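RNA-dependent RNA Polymerase (PDB 6TZ0) catalyses RNA-templated RNA synthesis, making plus strands by fully conservative transcription of the double-stranded genome and probably the complementary minus strands during replication. Local coordinates at residues L763-L768 and P1145-F1150; R852-F857 and V878-E883; V1029-L1034 and F1059-G1064. One frame throughout, in Å; residues are numbered along the deposited sequence.

Contact 1 is the most central of the three, its centre about 12 Å from that of the chain, and largely buried; it joins the end of helix 754-766 to a loop 377 residues further on. Contacts 2 and 3 both lie inside the span it closes, one after the other, their centres about 40 Å and 32 Å from that of the chain, and only partly buried. Contacts 1 and 3 touch where the backbone O of Phe1150 packs on the ring of Phe1059, and helix 1174-1188 packs on both; contact 2 stands apart. Contact 1 sets two acidic side chains against a glutamine amide and the aliphatic parts of arginine and leucine, contact 2 is crowded with charged and amide groups, and contact 3 joins aliphatic packing to one backbone hydrogen bond.

Contact 1: L763-L768 and P1145-F1150; sequences LIDDLL and PRQLFF
Asp765 and Asp766, in the last turn of helix 754-766, face Arg1146 and Gln1147 of a bend with helical backbone angles, with CA of Asp765 5.1 Å from CA of Gln1147. Two carbonyls approach here, O of Asp765 lying 3.4 Å from O of Arg1146; both are acceptors, so neither satisfies the other. Leu767 leaves the helix, and Leu768 beyond it directs its CB toward the bend. The carboxylate of Asp765 and the amide of Gln1147 stack with planes 18° apart, OD1 of Asp765 lying 3.9 Å from CD of Gln1147. Their polar ends are engaged elsewhere: OD2 of Asp765 forms a salt bridge with Arg867, and NE2 of Gln1147 donates to the carbonyls of Met863 and Thr865. The contact thus gathers a helix end, the 863-867 stretch and a loop of the C-terminal region about the same buried pair, away from the nucleotide- and magnesium-binding sites. CG of Gln1147, anti to its backbone N (chi1 -170°), meets CD1 of Leu768 at 3.7 Å. Asp766 instead lies against the aliphatic part of Arg1146, its OD1 3.2 Å from CG of Arg1146. OD1 of Asp766 lies 4.5 Å from NE of Arg1146 and well out of the guanidinium plane, so opposite charges are near without any N-H aimed at the oxygen.

Contact 2: R852-F857 and V878-E883; sequences RRDGTF and VSNIRE
Arg852 brings its aliphatic chain against the turn that precedes helix 881-886. CG of Arg852 lies 3.7 Å from the carbonyl O of Val878, and CD of Arg852 packs 3.8 Å from CA of Asn880. The chain is extended from CG to NE, crossing the side chain of Asn880 at about a right angle. Among hydrogen bonds, NH1 of Arg852 reaches back to OG1 of Thr856 at 3.1 Å, with that oxygen near the guanidinium plane, and bonds more weakly to O of Phe857; NH2 forms a salt bridge with Asp877. The guanidinium therefore ties its own loop to the helix 873-878 next to this turn. Close polar contacts gather round Asn880, the N-cap residue of helix 881-886: its ND2 is 2.4 Å from OD2 of Asp854, the carboxylate and amide planes standing 74° apart. The separation is very short and its detail is doubtful at this resolution. In the charged surroundings, OD2 of Asp854 lies 4.1 Å from NH2 of Arg882, well out of the guanidinium plane, and 3.7 Å from OE1 of Glu883. Two acidic groups thus meet near the start of the helix, where Arg882, and perhaps weakly the nearby helix start, may ease the repulsion between the two carboxylates.

Contact 3: V1029-L1034 and F1059-G1064; sequences VTVDLL and FALLGG
Leu1034 and Ala1060 make the central link: N of Leu1034 donates to the carbonyl O of Ala1060 at 3.0 Å, with an N-H...O angle of 170°. The donor lies in the carbonyl plane, the C=O...N angle being 153°. CD2 of Leu1034 comes up to the same carbonyl and to the next one, 3.4 Å from O of Leu1061, so its methyl rests against the backbone at the end of helix 1054-1062. Beside this bond, CD2 of Leu1033 meets CB of Ala1060 at 4.2 Å. Earlier in the extended segment, CG2 of Val1031 touches CD2 of Leu1061 at 3.8 Å, the two side chains crossing at about a right angle. In Leu1061, chi1 of -71° sets CG anti to the carbonyl carbon; beyond it CD2 is the methyl that reaches Val1031. Further out, Gly1063 ends the helix with positive phi, its N still bonded to O of Phe1059 at 3.0 Å. The backbone of Val1031 is hydrogen-bonded to Gly1195 and that of Val1029 to Arg1197 of strand 1196-1202; Leu1062, whose CB bond points away from 1029-1034, touches Tyr1183 and Ile1186 of helix 1174-1188. This is local packing in the C-terminal region of the polymerase, away from the nucleotide- and metal-binding sites: an extended segment leaving strand 1029-1030 is fastened to a glycine-terminated helix C-terminus through one carbonyl of its last turn.

Contact 1: L763-L768 and P1145-F1150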
loop_
_atom_site.group_PDB
_atom_site.type_symbol
_atom_site.label_atom_id
_atom_site.label_comp_id
_atom_site.label_asym_id
_atom_site.label_seq_id
_atom_site.Cartn_x
_atom_site.Cartn_y
_atom_site.Cartn_z
ATOM N N LEU A 763 11.899 15.065 -12.289
ATOM C CA LEU A 763 10.804 14.912 -13.246
ATOM C C LEU A 763 11.262 15.128 -14.684
ATOM O O LEU A 763 10.783 14.442 -15.601
ATOM C CB LEU A 763 9.679 15.881 -12.901
ATOM C CG LEU A 763 8.879 15.590 -11.637
ATOM C CD1 LEU A 763 7.993 16.760 -11.332
ATOM C CD2 LEU A 763 8.040 14.353 -11.821
ATOM N N ILE A 764 12.182 16.072 -14.894
ATOM C CA ILE A 764 12.771 16.292 -16.210
ATOM C C ILE A 764 13.577 15.076 -16.654
ATOM O O ILE A 764 13.508 14.660 -17.816
ATOM C CB ILE A 764 13.610 17.587 -16.187
ATOM C CG1 ILE A 764 12.702 18.819 -16.135
ATOM C CG2 ILE A 764 14.568 17.678 -17.341
ATOM C CD1 ILE A 764 11.765 18.936 -17.296
ATOM N N ASP A 765 14.308 14.450 -15.727
ATOM C CA ASP A 765 15.040 13.235 -16.062
ATOM C C ASP A 765 14.109 12.052 -16.294
ATOM O O ASP A 765 14.449 11.145 -17.060
ATOM C CB ASP A 765 16.045 12.912 -14.963
ATOM C CG ASP A 765 17.171 13.917 -14.895
ATOM O OD1 ASP A 765 17.485 14.527 -15.936
ATOM O OD2 ASP A 765 17.742 14.099 -13.799
ATOM N N ASP A 766 12.936 12.038 -15.658
ATOM C CA ASP A 766 11.958 10.999 -15.959
ATOM C C ASP A 766 11.313 11.191 -17.324
ATOM O O ASP A 766 10.898 10.206 -17.939
ATOM C CB ASP A 766 10.860 10.953 -14.900
ATOM C CG ASP A 766 11.356 10.498 -13.558
ATOM O OD1 ASP A 766 12.371 9.783 -13.509
ATOM O OD2 ASP A 766 10.719 10.844 -12.541
ATOM N N LEU A 767 11.212 12.427 -17.807
ATOM C CA LEU A 767 10.661 12.706 -19.128
ATOM C C LEU A 767 11.692 12.680 -20.243
ATOM O O LEU A 767 11.520 13.397 -21.225
ATOM C CB LEU A 767 9.984 14.076 -19.152
ATOM C CG LEU A 767 8.619 14.356 -18.548
ATOM C CD1 LEU A 767 8.406 15.846 -18.568
ATOM C CD2 LEU A 767 7.572 13.672 -19.388
ATOM N N LEU A 768 12.767 11.906 -20.125
ATOM C CA LEU A 768 13.920 12.181 -20.975
ATOM C C LEU A 768 13.935 11.290 -22.215
ATOM O O LEU A 768 14.190 11.771 -23.323
ATOM C CB LEU A 768 15.206 12.032 -20.169
ATOM C CG LEU A 768 16.386 12.891 -20.625
ATOM C CD1 LEU A 768 17.259 13.143 -19.430
ATOM C CD2 LEU A 768 17.206 12.285 -21.723
ATOM N N PRO A 1145 19.500 6.711 -13.476
ATOM C CA PRO A 1145 19.141 5.649 -14.427
ATOM C C PRO A 1145 18.057 6.038 -15.419
ATOM O O PRO A 1145 18.069 5.528 -16.543
ATOM C CB PRO A 1145 18.683 4.506 -13.514
ATOM C CG PRO A 1145 19.358 4.766 -12.227
ATOM C CD PRO A 1145 19.395 6.248 -12.082
ATOM N N ARG A 1146 17.113 6.906 -15.045
ATOM C CA ARG A 1146 16.155 7.414 -16.021
ATOM C C ARG A 1146 16.807 8.357 -17.015
ATOM O O ARG A 1146 16.293 8.534 -18.123
ATOM C CB ARG A 1146 15.005 8.134 -15.318
ATOM C CG ARG A 1146 14.130 7.236 -14.490
ATOM C CD ARG A 1146 13.290 6.365 -15.392
ATOM N NE ARG A 1146 12.419 5.470 -14.643
ATOM C CZ ARG A 1146 11.657 4.544 -15.207
ATOM N NH1 ARG A 1146 10.893 3.767 -14.455
ATOM N NH2 ARG A 1146 11.657 4.397 -16.523
ATOM N N GLN A 1147 17.925 8.965 -16.636
ATOM C CA GLN A 1147 18.642 9.877 -17.512
ATOM C C GLN A 1147 19.481 9.105 -18.526
ATOM O O GLN A 1147 19.475 9.419 -19.719
ATOM C CB GLN A 1147 19.509 10.804 -16.656
ATOM C CG GLN A 1147 20.145 11.956 -17.386
ATOM C CD GLN A 1147 20.950 12.843 -16.465
ATOM O OE1 GLN A 1147 21.136 12.527 -15.292
ATOM N NE2 GLN A 1147 21.412 13.968 -16.984
ATOM N N LEU A 1148 20.221 8.104 -18.054
ATOM C CA LEU A 1148 21.033 7.229 -18.903
ATOM C C LEU A 1148 20.301 5.902 -19.094
ATOM O O LEU A 1148 20.713 4.854 -18.601
ATOM C CB LEU A 1148 22.414 7.018 -18.274
ATOM C CG LEU A 1148 23.612 7.974 -18.390
ATOM C CD1 LEU A 1148 24.229 7.992 -19.743
ATOM C CD2 LEU A 1148 23.237 9.386 -18.058
ATOM N N PHE A 1149 19.192 5.962 -19.830
ATOM C CA PHE A 1149 18.248 4.846 -19.872
ATOM C C PHE A 1149 18.752 3.710 -20.762
ATOM O O PHE A 1149 18.940 2.585 -20.293
ATOM C CB PHE A 1149 16.889 5.371 -20.338
ATOM C CG PHE A 1149 15.782 4.358 -20.343
ATOM C CD1 PHE A 1149 15.125 4.024 -19.173
ATOM C CD2 PHE A 1149 15.360 3.788 -21.526
ATOM C CE1 PHE A 1149 14.094 3.104 -19.181
ATOM C CE2 PHE A 1149 14.332 2.874 -21.539
ATOM C CZ PHE A 1149 13.697 2.530 -20.366
ATOM N N PHE A 1150 18.978 3.983 -22.047
ATOM C CA PHE A 1150 19.621 3.021 -22.939
ATOM C C PHE A 1150 21.137 3.129 -22.961
ATOM O O PHE A 1150 21.791 2.247 -23.521
ATOM C CB PHE A 1150 19.128 3.169 -24.382
ATOM C CG PHE A 1150 17.805 2.527 -24.648
ATOM C CD1 PHE A 1150 17.700 1.151 -24.733
ATOM C CD2 PHE A 1150 16.683 3.295 -24.879
ATOM C CE1 PHE A 1150 16.487 0.555 -24.996
ATOM C CE2 PHE A 1150 15.470 2.706 -25.147
ATOM C CZ PHE A 1150 15.373 1.332 -25.209
#

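Contact 2: R852-F857 and V878-E883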
loop_
_atom_site.group_PDB
_atom_site.type_symbol
_atom_site.label_atom_id
_atom_site.label_comp_id
_atom_site.label_asym_id
_atom_site.label_seq_id
_atom_site.Cartn_x
_atom_site.Cartn_y
_atom_site.Cartn_z
ATOM N N ARG A 852 32.701 33.989 -22.928
ATOM C CA ARG A 852 33.946 34.269 -22.235
ATOM C C ARG A 852 34.405 35.682 -22.588
ATOM O O ARG A 852 33.701 36.436 -23.262
ATOM C CB ARG A 852 34.996 33.227 -22.604
ATOM C CG ARG A 852 34.638 31.808 -22.219
ATOM C CD ARG A 852 35.783 30.866 -22.529
ATOM N NE ARG A 852 35.477 29.481 -22.197
ATOM C CZ ARG A 852 35.007 28.603 -23.071
ATOM N NH1 ARG A 852 34.809 28.965 -24.327
ATOM N NH2 ARG A 852 34.753 27.359 -22.695
ATOM N N ARG A 853 35.598 36.043 -22.146
ATOM C CA ARG A 853 36.168 37.338 -22.486
ATOM C C ARG A 853 36.613 37.433 -23.952
ATOM O O ARG A 853 36.732 38.527 -24.497
ATOM C CB ARG A 853 37.353 37.663 -21.576
ATOM C CG ARG A 853 36.970 38.030 -20.155
ATOM C CD ARG A 853 38.088 38.796 -19.470
ATOM N NE ARG A 853 37.736 39.178 -18.107
ATOM C CZ ARG A 853 37.015 40.248 -17.792
ATOM N NH1 ARG A 853 36.556 41.044 -18.746
ATOM N NH2 ARG A 853 36.744 40.517 -16.523
ATOM N N ASP A 854 36.857 36.287 -24.583
ATOM C CA ASP A 854 37.424 36.255 -25.920
ATOM C C ASP A 854 36.375 36.261 -27.019
ATOM O O ASP A 854 36.734 36.387 -28.194
ATOM C CB ASP A 854 38.302 35.015 -26.073
ATOM C CG ASP A 854 39.488 35.034 -25.146
ATOM O OD1 ASP A 854 39.939 36.143 -24.787
ATOM O OD2 ASP A 854 39.969 33.943 -24.776
ATOM N N GLY A 855 35.100 36.132 -26.676
ATOM C CA GLY A 855 34.063 35.930 -27.658
ATOM C C GLY A 855 33.690 34.483 -27.871
ATOM O O GLY A 855 32.702 34.209 -28.562
ATOM N N THR A 856 34.453 33.553 -27.308
ATOM C CA THR A 856 34.076 32.153 -27.351
ATOM C C THR A 856 32.989 31.870 -26.325
ATOM O O THR A 856 32.751 32.644 -25.396
ATOM C CB THR A 856 35.283 31.251 -27.099
ATOM O OG1 THR A 856 35.837 31.545 -25.812
ATOM C CG2 THR A 856 36.336 31.472 -28.160
ATOM N N PHE A 857 32.326 30.738 -26.506
ATOM C CA PHE A 857 31.198 30.354 -25.681
ATOM C C PHE A 857 31.475 29.022 -25.006
ATOM O O PHE A 857 32.181 28.169 -25.547
ATOM C CB PHE A 857 29.923 30.261 -26.521
ATOM C CG PHE A 857 29.399 31.589 -26.960
ATOM C CD1 PHE A 857 28.516 32.292 -26.163
ATOM C CD2 PHE A 857 29.827 32.157 -28.145
ATOM C CE1 PHE A 857 28.041 33.520 -26.554
ATOM C CE2 PHE A 857 29.360 33.389 -28.540
ATOM C CZ PHE A 857 28.465 34.071 -27.743
ATOM N N VAL A 878 33.819 29.286 -17.578
ATOM C CA VAL A 878 33.575 30.690 -17.909
ATOM C C VAL A 878 34.870 31.500 -17.811
ATOM O O VAL A 878 35.092 32.435 -18.592
ATOM C CB VAL A 878 32.443 31.238 -17.010
ATOM C CG1 VAL A 878 32.247 32.727 -17.176
ATOM C CG2 VAL A 878 31.144 30.555 -17.355
ATOM N N SER A 879 35.788 31.094 -16.934
ATOM C CA SER A 879 37.059 31.778 -16.726
ATOM C C SER A 879 38.125 31.446 -17.781
ATOM O O SER A 879 39.303 31.724 -17.520
ATOM C CB SER A 879 37.603 31.454 -15.334
ATOM O OG SER A 879 36.723 31.915 -14.328
ATOM N N ASN A 880 37.733 30.882 -18.932
ATOM C CA ASN A 880 38.605 30.539 -20.065
ATOM C C ASN A 880 39.710 29.572 -19.628
ATOM O O ASN A 880 40.890 29.909 -19.528
ATOM C CB ASN A 880 39.178 31.784 -20.750
ATOM C CG ASN A 880 39.693 31.490 -22.147
ATOM O OD1 ASN A 880 39.652 30.351 -22.612
ATOM N ND2 ASN A 880 40.168 32.521 -22.830
ATOM N N ILE A 881 39.250 28.356 -19.344
ATOM C CA ILE A 881 40.068 27.304 -18.750
ATOM C C ILE A 881 41.216 26.883 -19.673
ATOM O O ILE A 881 42.287 26.483 -19.204
ATOM C CB ILE A 881 39.131 26.140 -18.376
ATOM C CG1 ILE A 881 39.834 24.993 -17.671
ATOM C CG2 ILE A 881 38.316 25.693 -19.572
ATOM C CD1 ILE A 881 38.840 24.081 -17.047
ATOM N N ARG A 882 41.031 27.003 -20.990
ATOM C CA ARG A 882 42.121 26.744 -21.929
ATOM C C ARG A 882 43.221 27.793 -21.786
ATOM O O ARG A 882 44.416 27.460 -21.743
ATOM C CB ARG A 882 41.551 26.717 -23.351
ATOM C CG ARG A 882 42.464 26.238 -24.477
ATOM C CD ARG A 882 43.184 27.396 -25.167
ATOM N NE ARG A 882 42.260 28.426 -25.631
ATOM C CZ ARG A 882 42.615 29.681 -25.891
ATOM N NH1 ARG A 882 43.874 30.062 -25.724
ATOM N NH2 ARG A 882 41.712 30.555 -26.308
ATOM N N GLU A 883 42.830 29.068 -21.713
ATOM C CA GLU A 883 43.799 30.125 -21.449
ATOM C C GLU A 883 44.398 29.976 -20.060
ATOM O O GLU A 883 45.592 30.219 -19.861
ATOM C CB GLU A 883 43.151 31.495 -21.609
ATOM C CG GLU A 883 44.111 32.651 -21.443
ATOM C CD GLU A 883 43.453 33.993 -21.638
ATOM O OE1 GLU A 883 42.236 34.023 -21.905
ATOM O OE2 GLU A 883 44.156 35.018 -21.518
#

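Contact 3: V1029-L1034 and F1059-G1064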
loop_
_atom_site.group_PDB
_atom_site.type_symbol
_atom_site.label_atom_id
_atom_site.label_comp_id
_atom_site.label_asym_id
_atom_site.label_seq_id
_atom_site.Cartn_x
_atom_site.Cartn_y
_atom_site.Cartn_z
ATOM N N VAL A 1029 40.546 13.409 -37.113
ATOM C CA VAL A 1029 40.300 11.982 -37.255
ATOM C C VAL A 1029 38.869 11.706 -36.819
ATOM O O VAL A 1029 38.480 12.044 -35.696
ATOM C CB VAL A 1029 41.299 11.159 -36.428
ATOM C CG1 VAL A 1029 40.953 9.686 -36.485
ATOM C CG2 VAL A 1029 42.707 11.392 -36.924
ATOM N N THR A 1030 38.081 11.103 -37.703
ATOM C CA THR A 1030 36.713 10.725 -37.384
ATOM C C THR A 1030 36.712 9.361 -36.715
ATOM O O THR A 1030 37.335 8.421 -37.213
ATOM C CB THR A 1030 35.840 10.694 -38.638
ATOM O OG1 THR A 1030 36.339 9.704 -39.541
ATOM C CG2 THR A 1030 35.853 12.037 -39.326
ATOM N N VAL A 1031 36.034 9.261 -35.573
ATOM C CA VAL A 1031 35.937 7.978 -34.895
ATOM C C VAL A 1031 34.980 7.065 -35.652
ATOM O O VAL A 1031 34.115 7.507 -36.417
ATOM C CB VAL A 1031 35.490 8.156 -33.436
ATOM C CG1 VAL A 1031 36.506 8.960 -32.670
ATOM C CG2 VAL A 1031 34.138 8.819 -33.372
ATOM N N ASP A 1032 35.153 5.768 -35.447
ATOM C CA ASP A 1032 34.214 4.808 -35.997
ATOM C C ASP A 1032 33.000 4.660 -35.089
ATOM O O ASP A 1032 33.085 4.777 -33.865
ATOM C CB ASP A 1032 34.884 3.453 -36.220
ATOM C CG ASP A 1032 35.613 2.948 -34.995
ATOM O OD1 ASP A 1032 35.766 3.713 -34.020
ATOM O OD2 ASP A 1032 36.029 1.773 -34.998
ATOM N N LEU A 1033 31.862 4.411 -35.710
ATOM C CA LEU A 1033 30.622 4.219 -34.985
ATOM C C LEU A 1033 30.495 2.752 -34.594
ATOM O O LEU A 1033 31.155 1.880 -35.160
ATOM C CB LEU A 1033 29.434 4.666 -35.841
ATOM C CG LEU A 1033 29.035 6.147 -35.949
ATOM C CD1 LEU A 1033 30.038 7.002 -36.683
ATOM C CD2 LEU A 1033 27.700 6.258 -36.654
ATOM N N LEU A 1034 29.663 2.489 -33.588
ATOM C CA LEU A 1034 29.349 1.118 -33.225
ATOM C C LEU A 1034 28.584 0.444 -34.363
ATOM O O LEU A 1034 27.895 1.114 -35.132
ATOM C CB LEU A 1034 28.517 1.066 -31.944
ATOM C CG LEU A 1034 29.172 0.960 -30.562
ATOM C CD1 LEU A 1034 29.988 -0.304 -30.464
ATOM C CD2 LEU A 1034 30.020 2.131 -30.220
ATOM N N PHE A 1059 24.282 6.835 -28.355
ATOM C CA PHE A 1059 24.252 5.377 -28.336
ATOM C C PHE A 1059 25.237 4.804 -29.344
ATOM O O PHE A 1059 25.918 3.813 -29.064
ATOM C CB PHE A 1059 22.831 4.903 -28.619
ATOM C CG PHE A 1059 22.585 3.446 -28.345
ATOM C CD1 PHE A 1059 22.525 2.977 -27.045
ATOM C CD2 PHE A 1059 22.342 2.561 -29.380
ATOM C CE1 PHE A 1059 22.270 1.648 -26.788
ATOM C CE2 PHE A 1059 22.084 1.230 -29.123
ATOM C CZ PHE A 1059 22.054 0.774 -27.829
ATOM N N ALA A 1060 25.356 5.447 -30.507
ATOM C CA ALA A 1060 26.292 5.029 -31.540
ATOM C C ALA A 1060 27.744 5.279 -31.163
ATOM O O ALA A 1060 28.635 4.689 -31.779
ATOM C CB ALA A 1060 25.973 5.757 -32.843
ATOM N N LEU A 1061 28.011 6.168 -30.213
ATOM C CA LEU A 1061 29.380 6.402 -29.769
ATOM C C LEU A 1061 29.751 5.604 -28.529
ATOM O O LEU A 1061 30.795 4.950 -28.510
ATOM C CB LEU A 1061 29.619 7.888 -29.495
ATOM C CG LEU A 1061 29.696 8.874 -30.650
ATOM C CD1 LEU A 1061 29.865 10.252 -30.075
ATOM C CD2 LEU A 1061 30.843 8.537 -31.563
ATOM N N LEU A 1062 28.927 5.653 -27.483
ATOM C CA LEU A 1062 29.296 5.052 -26.207
ATOM C C LEU A 1062 28.830 3.613 -26.073
ATOM O O LEU A 1062 29.430 2.847 -25.314
ATOM C CB LEU A 1062 28.725 5.852 -25.033
ATOM C CG LEU A 1062 29.424 7.114 -24.529
ATOM C CD1 LEU A 1062 30.891 6.854 -24.238
ATOM C CD2 LEU A 1062 29.243 8.289 -25.455
ATOM N N GLY A 1063 27.766 3.238 -26.767
ATOM C CA GLY A 1063 27.241 1.891 -26.699
ATOM C C GLY A 1063 26.159 1.751 -25.650
ATOM O O GLY A 1063 25.704 2.715 -25.030
ATOM N N GLY A 1064 25.755 0.506 -25.451
ATOM C CA GLY A 1064 24.684 0.197 -24.533
ATOM C C GLY A 1064 25.165 -0.175 -23.151
ATOM O O GLY A 1064 26.354 -0.202 -22.857
#